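Long-range contacts in protein prgH (Salmonella enterica subsp. enterica serovar Typhimurium, PDB 4G2S), which is a component of the basal body of the Salmonella SPI-1 type III secretion system, represented here by its FHA-like domain, and probably contributes to assembly of that export machine: residues A[58-66]-A[74-82]; A[11-22]-A[50-58]. All coordinates share one frame; numbering follows the deposited sequence.

Interaction 1 (A[58-66]-A[74-82]); sequences HGGVNFEIQ and IILHELKEG
Glu64 and His77 face each other as an antiparallel hydrogen-bonded pair at the middle of a hairpin, with Gln66 and Ile75 forming the next such pair. The backbone bonds are nearly straight, the shortest being His77 N to Glu64 O at 2.7 Å; Gln66 N reaches Ile75 O at 2.8 Å, and the return bonds run from Glu64 N to His77 O and from Ile75 N to Gln66 O. Leu79 N to Asn62 O (3.0 Å) carries the pairing past Phe63 and Glu78, a non-hydrogen-bonded pair.

A polar side-chain bond lies on the Glu64, Gln66 and His77 face. Gln66 swings CG to the far side from its N (chi1 -170°) and, extended beyond, runs diagonally across to the imidazole, where His77 NE2 donates to Gln66 OE1 at 2.9 Å. The acceptor lies almost in the ring plane and the amide is turned only 30° from it, while Ile75 CG2 sits over the rim of one ring face; bond and methyl together should restrain the ring's rotation. The Glu64 carboxylate is engaged by Arg27 and by Arg10 of a second subunit. Nearer the open end, beside Glu64, Leu79 CD1 lies against CB of Asn62, whose amide bonds to Val32 and to Asn17 of the second subunit.

Apolar contacts dominate the face of Phe63, Ile65 and Leu76; Glu78, at its end, pairs with Arg87. Phe63 CD1 meets Leu76 CD1 at 4.0 Å, and Ile65 CG2 touches Ile74 CG2 at the same distance, each pair meeting at a slant. This side packs on strands 95-97 and 100-106, and the Phe63 ring stacks with Phe30.

Strands 63-67 and 74-80 thus form an antiparallel beta hairpin within the mixed sheet of an FHA-type beta sandwich, its largely apolar face turned to the opposing sheet.

Interaction 2 (A[11-22]-A[50-58]); sequences LLNSSLNGCEFP and DSFFIPLDH
Phe21 and Phe52 form the aromatic end of this contact, the two side chains running antiparallel alongside one another. Phe21 CD1 sits over one face of the Phe52 ring, off-centre toward its rim, and comes to 3.6 Å from Phe52 CD1. The ring centroids are 4.9 Å apart and the planes meet at 42°, an oblique pairing. Leu11 CG lies at the edge of the Phe21 ring, in its plane, linking the aromatic pair to the aliphatic cluster beside it.

There Leu11 and Ile54 meet tip to tip, Leu11 CD2 standing 3.7 Å from Ile54 CD1. CG1 of Ile54 is anti to its carbonyl carbon (chi1 -59°) and the chain is extended beyond (chi2 173°), which leads CD1 to the leucine methyls while CG2 approaches Leu11 CD1. Leu16 then crosses the Pro55 ring at about a right angle, its CD1 3.6 Å from Pro55 CD. Leu11, Leu16, Phe21, Phe52, Ile54 and Pro55 are all buried, and their mutual contacts are apolar.

Toward the turn the contact involves partly exposed residues and smaller areas, though Ser15 OG still comes to 3.5 Å from Pro55 CG. Ser14 CB rests on Leu56 CD1 at 3.8 Å. Ser14 OG is occupied within its own segment: it donates to Asn13 O, in the carbonyl plane and on a lone pair, and accepts from Leu16 N to close an ST turn. At the other end, Pro22 O of an exposed proline lies 3.9 Å from Phe52 CE2, a loose contact. A third subunit covers part of the turn side, its Ala37 touching Ser15 and its Ala40 touching Pro55.

The contact closes one edge of the beta sandwich of this FHA-type domain, where outermost strand 51-55 of the mixed sheet meets the 11-19 loop and strand 20-22.

Overall arrangement
Both contacts involve the mixed sheet: interaction 1 joins neighbouring strands within it, whereas interaction 2 joins an outermost strand, 51-55, to the loop and strand of the other sheet. The two meet at His58 in sequence, their centres about 13 Å apart. Their chemistry follows from this placement. Interaction 1 is partly buried and depends on backbone hydrogen bonding; interaction 2 is more buried and relies on close apolar side-chain contacts. Phe30 of strand 26-33 touches both, stacking on Phe63 and packing against Ile54. Asn62 of interaction 1 and the 14-17 turn of interaction 2 are complementary halves of one repeated interface, each bonding to the other's counterpart in a neighbouring subunit.

Interaction 1 (A[58-66]-A[74-82])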
loop_
_atom_site.group_PDB
_atom_site.type_symbol
_atom_site.label_atom_id
_atom_site.label_comp_id
_atom_site.label_asym_id
_atom_site.label_seq_id
_atom_site.Cartn_x
_atom_site.Cartn_y
_atom_site.Cartn_z
ATOM N N HIS A 58 -5.957 19.388 10.492
ATOM C CA HIS A 58 -5.780 20.191 11.707
ATOM C C HIS A 58 -6.845 19.930 12.782
ATOM O O HIS A 58 -8.047 19.804 12.506
ATOM C CB HIS A 58 -5.744 21.686 11.310
ATOM C CG HIS A 58 -5.868 22.652 12.470
ATOM N ND1 HIS A 58 -7.051 22.942 13.034
ATOM C CD2 HIS A 58 -4.908 23.433 13.142
ATOM C CE1 HIS A 58 -6.872 23.834 14.035
ATOM N NE2 HIS A 58 -5.563 24.146 14.087
ATOM N N GLY A 59 -6.401 19.884 14.035
ATOM C CA GLY A 59 -7.332 19.863 15.168
ATOM C C GLY A 59 -7.906 18.477 15.453
ATOM O O GLY A 59 -8.921 18.358 16.155
ATOM N N GLY A 60 -7.270 17.441 14.914
ATOM C CA GLY A 60 -7.772 16.076 15.102
ATOM C C GLY A 60 -7.487 15.589 16.522
ATOM O O GLY A 60 -6.402 15.774 17.051
ATOM N N VAL A 61 -8.462 14.978 17.146
ATOM C CA VAL A 61 -8.318 14.387 18.461
ATOM C C VAL A 61 -8.849 12.928 18.391
ATOM O O VAL A 61 -9.944 12.753 17.892
ATOM C CB VAL A 61 -9.185 15.104 19.489
ATOM C CG1 VAL A 61 -9.098 14.398 20.840
ATOM C CG2 VAL A 61 -8.763 16.575 19.672
ATOM N N ASN A 62 -8.108 11.976 18.949
ATOM C CA ASN A 62 -8.575 10.554 18.928
ATOM C C ASN A 62 -9.691 10.419 19.950
ATOM O O ASN A 62 -9.687 11.158 20.996
ATOM C CB ASN A 62 -7.433 9.634 19.269
ATOM C CG ASN A 62 -6.293 9.640 18.184
ATOM O OD1 ASN A 62 -6.380 10.360 17.143
ATOM N ND2 ASN A 62 -5.288 8.807 18.390
ATOM N N PHE A 63 -10.604 9.533 19.678
ATOM C CA PHE A 63 -11.658 9.329 20.634
ATOM C C PHE A 63 -12.188 7.898 20.609
ATOM O O PHE A 63 -11.997 7.214 19.610
ATOM C CB PHE A 63 -12.778 10.352 20.422
ATOM C CG PHE A 63 -13.483 10.245 19.107
ATOM C CD1 PHE A 63 -14.611 9.507 18.945
ATOM C CD2 PHE A 63 -13.012 10.977 18.015
ATOM C CE1 PHE A 63 -15.314 9.465 17.740
ATOM C CE2 PHE A 63 -13.684 10.946 16.811
ATOM C CZ PHE A 63 -14.816 10.151 16.632
ATOM N N GLU A 64 -12.844 7.471 21.701
ATOM C CA GLU A 64 -13.549 6.198 21.742
ATOM C C GLU A 64 -14.997 6.444 21.956
ATOM O O GLU A 64 -15.398 7.261 22.785
ATOM C CB GLU A 64 -13.027 5.248 22.830
ATOM C CG GLU A 64 -11.508 5.124 22.907
ATOM C CD GLU A 64 -11.068 3.982 23.818
ATOM O OE1 GLU A 64 -9.928 3.512 23.721
ATOM O OE2 GLU A 64 -11.926 3.450 24.574
ATOM N N ILE A 65 -15.792 5.678 21.246
ATOM C CA ILE A 65 -17.217 5.549 21.523
ATOM C C ILE A 65 -17.517 4.236 22.226
ATOM O O ILE A 65 -17.077 3.129 21.808
ATOM C CB ILE A 65 -18.062 5.750 20.249
ATOM C CG1 ILE A 65 -17.770 7.154 19.719
ATOM C CG2 ILE A 65 -19.547 5.536 20.566
ATOM C CD1 ILE A 65 -18.773 7.675 18.740
ATOM N N GLN A 66 -18.229 4.371 23.356
ATOM C CA GLN A 66 -18.611 3.212 24.165
ATOM C C GLN A 66 -20.124 3.032 24.184
ATOM O O GLN A 66 -20.826 3.936 24.601
ATOM C CB GLN A 66 -18.155 3.384 25.611
ATOM C CG GLN A 66 -18.314 2.126 26.413
ATOM C CD GLN A 66 -17.731 2.218 27.819
ATOM O OE1 GLN A 66 -16.987 3.133 28.152
ATOM N NE2 GLN A 66 -18.047 1.227 28.637
ATOM N N ILE A 74 -24.740 6.101 25.815
ATOM C CA ILE A 74 -23.592 6.319 24.897
ATOM C C ILE A 74 -22.592 7.332 25.420
ATOM O O ILE A 74 -22.925 8.523 25.635
ATOM C CB ILE A 74 -23.982 6.748 23.431
ATOM C CG1 ILE A 74 -24.887 5.706 22.769
ATOM C CG2 ILE A 74 -22.735 6.867 22.566
ATOM C CD1 ILE A 74 -25.648 6.244 21.580
ATOM N N ILE A 75 -21.349 6.865 25.537
ATOM C CA ILE A 75 -20.273 7.617 26.141
ATOM C C ILE A 75 -19.151 7.851 25.125
ATOM O O ILE A 75 -18.705 6.925 24.503
ATOM C CB ILE A 75 -19.706 6.882 27.373
ATOM C CG1 ILE A 75 -20.809 6.724 28.400
ATOM C CG2 ILE A 75 -18.564 7.707 28.013
ATOM C CD1 ILE A 75 -21.287 8.010 29.021
ATOM N N LEU A 76 -18.747 9.100 24.974
ATOM C CA LEU A 76 -17.608 9.390 24.160
ATOM C C LEU A 76 -16.423 9.708 25.074
ATOM O O LEU A 76 -16.562 10.498 26.031
ATOM C CB LEU A 76 -17.952 10.497 23.214
ATOM C CG LEU A 76 -16.899 10.821 22.108
ATOM C CD1 LEU A 76 -17.641 11.252 20.902
ATOM C CD2 LEU A 76 -16.011 11.894 22.669
ATOM N N HIS A 77 -15.312 8.997 24.859
ATOM C CA HIS A 77 -14.074 9.294 25.572
ATOM C C HIS A 77 -13.165 10.021 24.652
ATOM O O HIS A 77 -12.698 9.434 23.659
ATOM C CB HIS A 77 -13.421 8.029 26.019
ATOM C CG HIS A 77 -14.294 7.164 26.802
ATOM N ND1 HIS A 77 -14.492 7.353 28.101
ATOM C CD2 HIS A 77 -15.004 6.022 26.461
ATOM C CE1 HIS A 77 -15.303 6.386 28.579
ATOM N NE2 HIS A 77 -15.619 5.582 27.585
ATOM N N GLU A 78 -12.910 11.300 24.926
ATOM C CA GLU A 78 -11.888 12.066 24.211
ATOM C C GLU A 78 -10.530 11.818 24.775
ATOM O O GLU A 78 -10.322 12.093 25.955
ATOM C CB GLU A 78 -12.098 13.568 24.385
ATOM C CG GLU A 78 -13.235 14.139 23.655
ATOM C CD GLU A 78 -13.109 15.653 23.428
ATOM O OE1 GLU A 78 -12.107 16.349 23.755
ATOM O OE2 GLU A 78 -14.051 16.109 22.831
ATOM N N LEU A 79 -9.565 11.410 23.933
ATOM C CA LEU A 79 -8.209 11.026 24.403
ATOM C C LEU A 79 -7.244 12.196 24.431
ATOM O O LEU A 79 -6.980 12.793 23.395
ATOM C CB LEU A 79 -7.634 9.913 23.560
ATOM C CG LEU A 79 -8.569 8.679 23.503
ATOM C CD1 LEU A 79 -7.931 7.548 22.687
ATOM C CD2 LEU A 79 -9.079 8.135 24.798
ATOM N N LYS A 80 -6.771 12.554 25.629
ATOM C CA LYS A 80 -5.747 13.599 25.819
ATOM C C LYS A 80 -4.409 13.001 26.286
ATOM O O LYS A 80 -4.263 11.788 26.373
ATOM C CB LYS A 80 -6.239 14.566 26.871
ATOM C CG LYS A 80 -7.603 15.201 26.557
ATOM C CD LYS A 80 -7.769 16.506 27.348
ATOM C CE LYS A 80 -9.217 16.981 27.406
ATOM N NZ LYS A 80 -9.845 17.079 26.049
ATOM N N GLU A 81 -3.435 13.850 26.633
ATOM C CA GLU A 81 -2.130 13.338 27.063
ATOM C C GLU A 81 -2.267 12.536 28.373
ATOM O O GLU A 81 -2.624 13.101 29.437
ATOM C CB GLU A 81 -1.141 14.481 27.298
ATOM C CG GLU A 81 -0.860 15.346 26.068
ATOM C CD GLU A 81 -2.064 16.187 25.619
ATOM O OE1 GLU A 81 -2.950 16.522 26.464
ATOM O OE2 GLU A 81 -2.143 16.490 24.401
ATOM N N GLY A 82 -1.990 11.238 28.286
ATOM C CA GLY A 82 -1.974 10.349 29.431
ATOM C C GLY A 82 -3.274 10.193 30.197
ATOM O O GLY A 82 -3.269 9.645 31.281
#

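Interaction 2 (A[11-22]-A[50-58])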
loop_
_atom_site.group_PDB
_atom_site.type_symbol
_atom_site.label_atom_id
_atom_site.label_comp_id
_atom_site.label_asym_id
_atom_site.label_seq_id
_atom_site.Cartn_x
_atom_site.Cartn_y
_atom_site.Cartn_z
ATOM N N LEU A 11 -19.856 10.870 9.766
ATOM C CA LEU A 11 -19.017 12.096 9.713
ATOM C C LEU A 11 -19.800 13.221 9.078
ATOM O O LEU A 11 -20.505 13.016 8.072
ATOM C CB LEU A 11 -17.771 11.776 8.938
ATOM C CG LEU A 11 -16.912 10.671 9.548
ATOM C CD1 LEU A 11 -15.601 10.663 8.764
ATOM C CD2 LEU A 11 -16.661 10.799 10.988
ATOM N N LEU A 12 -19.755 14.407 9.662
ATOM C CA LEU A 12 -20.534 15.531 9.135
ATOM C C LEU A 12 -19.630 16.623 8.580
ATOM O O LEU A 12 -20.120 17.622 8.098
ATOM C CB LEU A 12 -21.442 16.142 10.215
ATOM C CG LEU A 12 -22.454 15.239 10.932
ATOM C CD1 LEU A 12 -23.298 16.103 11.860
ATOM C CD2 LEU A 12 -23.305 14.516 9.908
ATOM N N ASN A 13 -18.329 16.425 8.704
ATOM C CA ASN A 13 -17.291 17.195 8.042
ATOM C C ASN A 13 -16.075 16.311 7.760
ATOM O O ASN A 13 -16.194 15.074 7.841
ATOM C CB ASN A 13 -16.927 18.446 8.834
ATOM C CG ASN A 13 -16.116 18.147 10.066
ATOM O OD1 ASN A 13 -16.057 17.012 10.511
ATOM N ND2 ASN A 13 -15.609 19.198 10.710
ATOM N N SER A 14 -14.934 16.936 7.471
ATOM C CA SER A 14 -13.723 16.227 6.965
ATOM C C SER A 14 -13.870 15.839 5.480
ATOM O O SER A 14 -14.933 15.990 4.864
ATOM C CB SER A 14 -13.295 15.031 7.819
ATOM O OG SER A 14 -13.954 13.796 7.417
ATOM N N SER A 15 -12.765 15.385 4.908
ATOM C CA SER A 15 -12.739 14.889 3.526
ATOM C C SER A 15 -13.566 13.608 3.336
ATOM O O SER A 15 -13.926 13.235 2.205
ATOM C CB SER A 15 -11.290 14.662 3.105
ATOM O OG SER A 15 -10.787 13.588 3.882
ATOM N N LEU A 16 -13.888 12.953 4.454
ATOM C CA LEU A 16 -14.740 11.780 4.468
ATOM C C LEU A 16 -16.184 12.095 4.907
ATOM O O LEU A 16 -16.926 11.209 5.310
ATOM C CB LEU A 16 -14.145 10.728 5.392
ATOM C CG LEU A 16 -12.755 10.207 4.996
ATOM C CD1 LEU A 16 -12.480 8.972 5.818
ATOM C CD2 LEU A 16 -12.606 9.947 3.499
ATOM N N ASN A 17 -16.561 13.353 4.851
ATOM C CA ASN A 17 -17.986 13.777 5.096
ATOM C C ASN A 17 -18.969 12.836 4.415
ATOM O O ASN A 17 -18.873 12.536 3.204
ATOM C CB ASN A 17 -18.177 15.217 4.582
ATOM C CG ASN A 17 -19.527 15.829 4.986
ATOM O OD1 ASN A 17 -20.304 15.226 5.726
ATOM N ND2 ASN A 17 -19.789 17.041 4.520
ATOM N N GLY A 18 -19.844 12.278 5.243
ATOM C CA GLY A 18 -20.923 11.402 4.804
ATOM C C GLY A 18 -20.586 9.916 5.088
ATOM O O GLY A 18 -21.474 9.062 5.052
ATOM N N CYS A 19 -19.310 9.601 5.366
ATOM C CA CYS A 19 -18.909 8.208 5.696
ATOM C C CYS A 19 -19.596 7.763 6.988
ATOM O O CYS A 19 -19.701 8.521 7.959
ATOM C CB CYS A 19 -17.390 8.035 5.893
ATOM S SG CYS A 19 -16.494 7.899 4.357
ATOM N N GLU A 20 -20.033 6.514 6.986
ATOM C CA GLU A 20 -20.831 5.965 8.082
ATOM C C GLU A 20 -20.159 4.710 8.579
ATOM O O GLU A 20 -19.929 3.784 7.822
ATOM C CB GLU A 20 -22.260 5.705 7.632
ATOM C CG GLU A 20 -23.093 6.998 7.549
ATOM C CD GLU A 20 -24.582 6.795 7.477
ATOM O OE1 GLU A 20 -25.014 5.665 7.198
ATOM O OE2 GLU A 20 -25.342 7.767 7.685
ATOM N N PHE A 21 -19.809 4.684 9.848
ATOM C CA PHE A 21 -19.080 3.574 10.427
ATOM C C PHE A 21 -19.974 2.868 11.456
ATOM O O PHE A 21 -20.551 3.507 12.372
ATOM C CB PHE A 21 -17.823 4.031 11.124
ATOM C CG PHE A 21 -16.892 4.796 10.237
ATOM C CD1 PHE A 21 -15.961 4.146 9.458
ATOM C CD2 PHE A 21 -16.983 6.164 10.179
ATOM C CE1 PHE A 21 -15.102 4.875 8.621
ATOM C CE2 PHE A 21 -16.150 6.892 9.311
ATOM C CZ PHE A 21 -15.199 6.232 8.569
ATOM N N PRO A 22 -20.070 1.541 11.328
ATOM C CA PRO A 22 -20.904 0.809 12.287
ATOM C C PRO A 22 -20.179 0.722 13.598
ATOM O O PRO A 22 -18.978 0.495 13.646
ATOM C CB PRO A 22 -21.036 -0.590 11.656
ATOM C CG PRO A 22 -19.814 -0.774 10.834
ATOM C CD PRO A 22 -19.448 0.642 10.342
ATOM N N ASP A 50 -12.712 -2.625 15.316
ATOM C CA ASP A 50 -12.967 -1.829 16.527
ATOM C C ASP A 50 -12.137 -0.536 16.530
ATOM O O ASP A 50 -12.090 0.180 17.542
ATOM C CB ASP A 50 -12.658 -2.625 17.767
ATOM C CG ASP A 50 -11.189 -3.047 17.838
ATOM O OD1 ASP A 50 -10.435 -2.712 16.909
ATOM O OD2 ASP A 50 -10.795 -3.698 18.803
ATOM N N SER A 51 -11.550 -0.254 15.375
ATOM C CA SER A 51 -10.693 0.927 15.101
ATOM C C SER A 51 -10.914 1.512 13.729
ATOM O O SER A 51 -10.975 0.733 12.765
ATOM C CB SER A 51 -9.242 0.467 15.060
ATOM O OG SER A 51 -8.647 0.910 16.227
ATOM N N PHE A 52 -10.951 2.832 13.600
ATOM C CA PHE A 52 -11.050 3.530 12.294
ATOM C C PHE A 52 -10.106 4.731 12.207
ATOM O O PHE A 52 -9.877 5.397 13.213
ATOM C CB PHE A 52 -12.495 3.958 12.021
ATOM C CG PHE A 52 -13.471 2.742 11.971
ATOM C CD1 PHE A 52 -13.453 1.934 10.882
ATOM C CD2 PHE A 52 -14.335 2.434 13.018
ATOM C CE1 PHE A 52 -14.258 0.805 10.785
ATOM C CE2 PHE A 52 -15.214 1.354 12.931
ATOM C CZ PHE A 52 -15.147 0.505 11.820
ATOM N N PHE A 53 -9.550 5.001 11.034
ATOM C CA PHE A 53 -8.722 6.166 10.854
ATOM C C PHE A 53 -9.498 7.163 10.061
ATOM O O PHE A 53 -10.021 6.821 9.020
ATOM C CB PHE A 53 -7.433 5.888 10.058
ATOM C CG PHE A 53 -6.696 7.127 9.713
ATOM C CD1 PHE A 53 -5.884 7.727 10.649
ATOM C CD2 PHE A 53 -6.857 7.736 8.453
ATOM C CE1 PHE A 53 -5.208 8.887 10.328
ATOM C CE2 PHE A 53 -6.193 8.898 8.134
ATOM C CZ PHE A 53 -5.362 9.475 9.081
ATOM N N ILE A 54 -9.561 8.404 10.524
ATOM C CA ILE A 54 -10.176 9.505 9.820
ATOM C C ILE A 54 -9.096 10.560 9.572
ATOM O O ILE A 54 -8.465 11.002 10.514
ATOM C CB ILE A 54 -11.262 10.182 10.726
ATOM C CG1 ILE A 54 -12.294 9.130 11.092
ATOM C CG2 ILE A 54 -11.922 11.364 10.036
ATOM C CD1 ILE A 54 -13.313 9.588 12.110
ATOM N N PRO A 55 -8.900 10.985 8.315
ATOM C CA PRO A 55 -7.935 12.051 8.013
ATOM C C PRO A 55 -8.481 13.446 8.338
ATOM O O PRO A 55 -9.665 13.740 8.097
ATOM C CB PRO A 55 -7.702 11.889 6.520
ATOM C CG PRO A 55 -8.994 11.417 5.995
ATOM C CD PRO A 55 -9.525 10.471 7.093
ATOM N N LEU A 56 -7.670 14.237 9.009
ATOM C CA LEU A 56 -8.024 15.620 9.310
ATOM C C LEU A 56 -6.705 16.400 9.414
ATOM O O LEU A 56 -5.807 16.027 10.160
ATOM C CB LEU A 56 -8.843 15.718 10.596
ATOM C CG LEU A 56 -9.646 17.004 10.786
ATOM C CD1 LEU A 56 -10.839 17.092 9.830
ATOM C CD2 LEU A 56 -10.126 17.095 12.226
ATOM N N ASP A 57 -6.580 17.458 8.634
ATOM C CA ASP A 57 -5.260 18.129 8.513
ATOM C C ASP A 57 -4.927 18.896 9.796
ATOM O O ASP A 57 -3.775 18.991 10.162
ATOM C CB ASP A 57 -5.202 19.020 7.273
ATOM C CG ASP A 57 -6.407 19.938 7.147
ATOM O OD1 ASP A 57 -7.321 19.838 8.010
ATOM O OD2 ASP A 57 -6.438 20.745 6.181
ATOM N N HIS A 58 -5.957 19.388 10.492
ATOM C CA HIS A 58 -5.780 20.191 11.707
ATOM C C HIS A 58 -6.845 19.930 12.782
ATOM O O HIS A 58 -8.047 19.804 12.506
ATOM C CB HIS A 58 -5.744 21.686 11.310
ATOM C CG HIS A 58 -5.868 22.652 12.470
ATOM N ND1 HIS A 58 -7.051 22.942 13.034
ATOM C CD2 HIS A 58 -4.908 23.433 13.142
ATOM C CE1 HIS A 58 -6.872 23.834 14.035
ATOM N NE2 HIS A 58 -5.563 24.146 14.087
#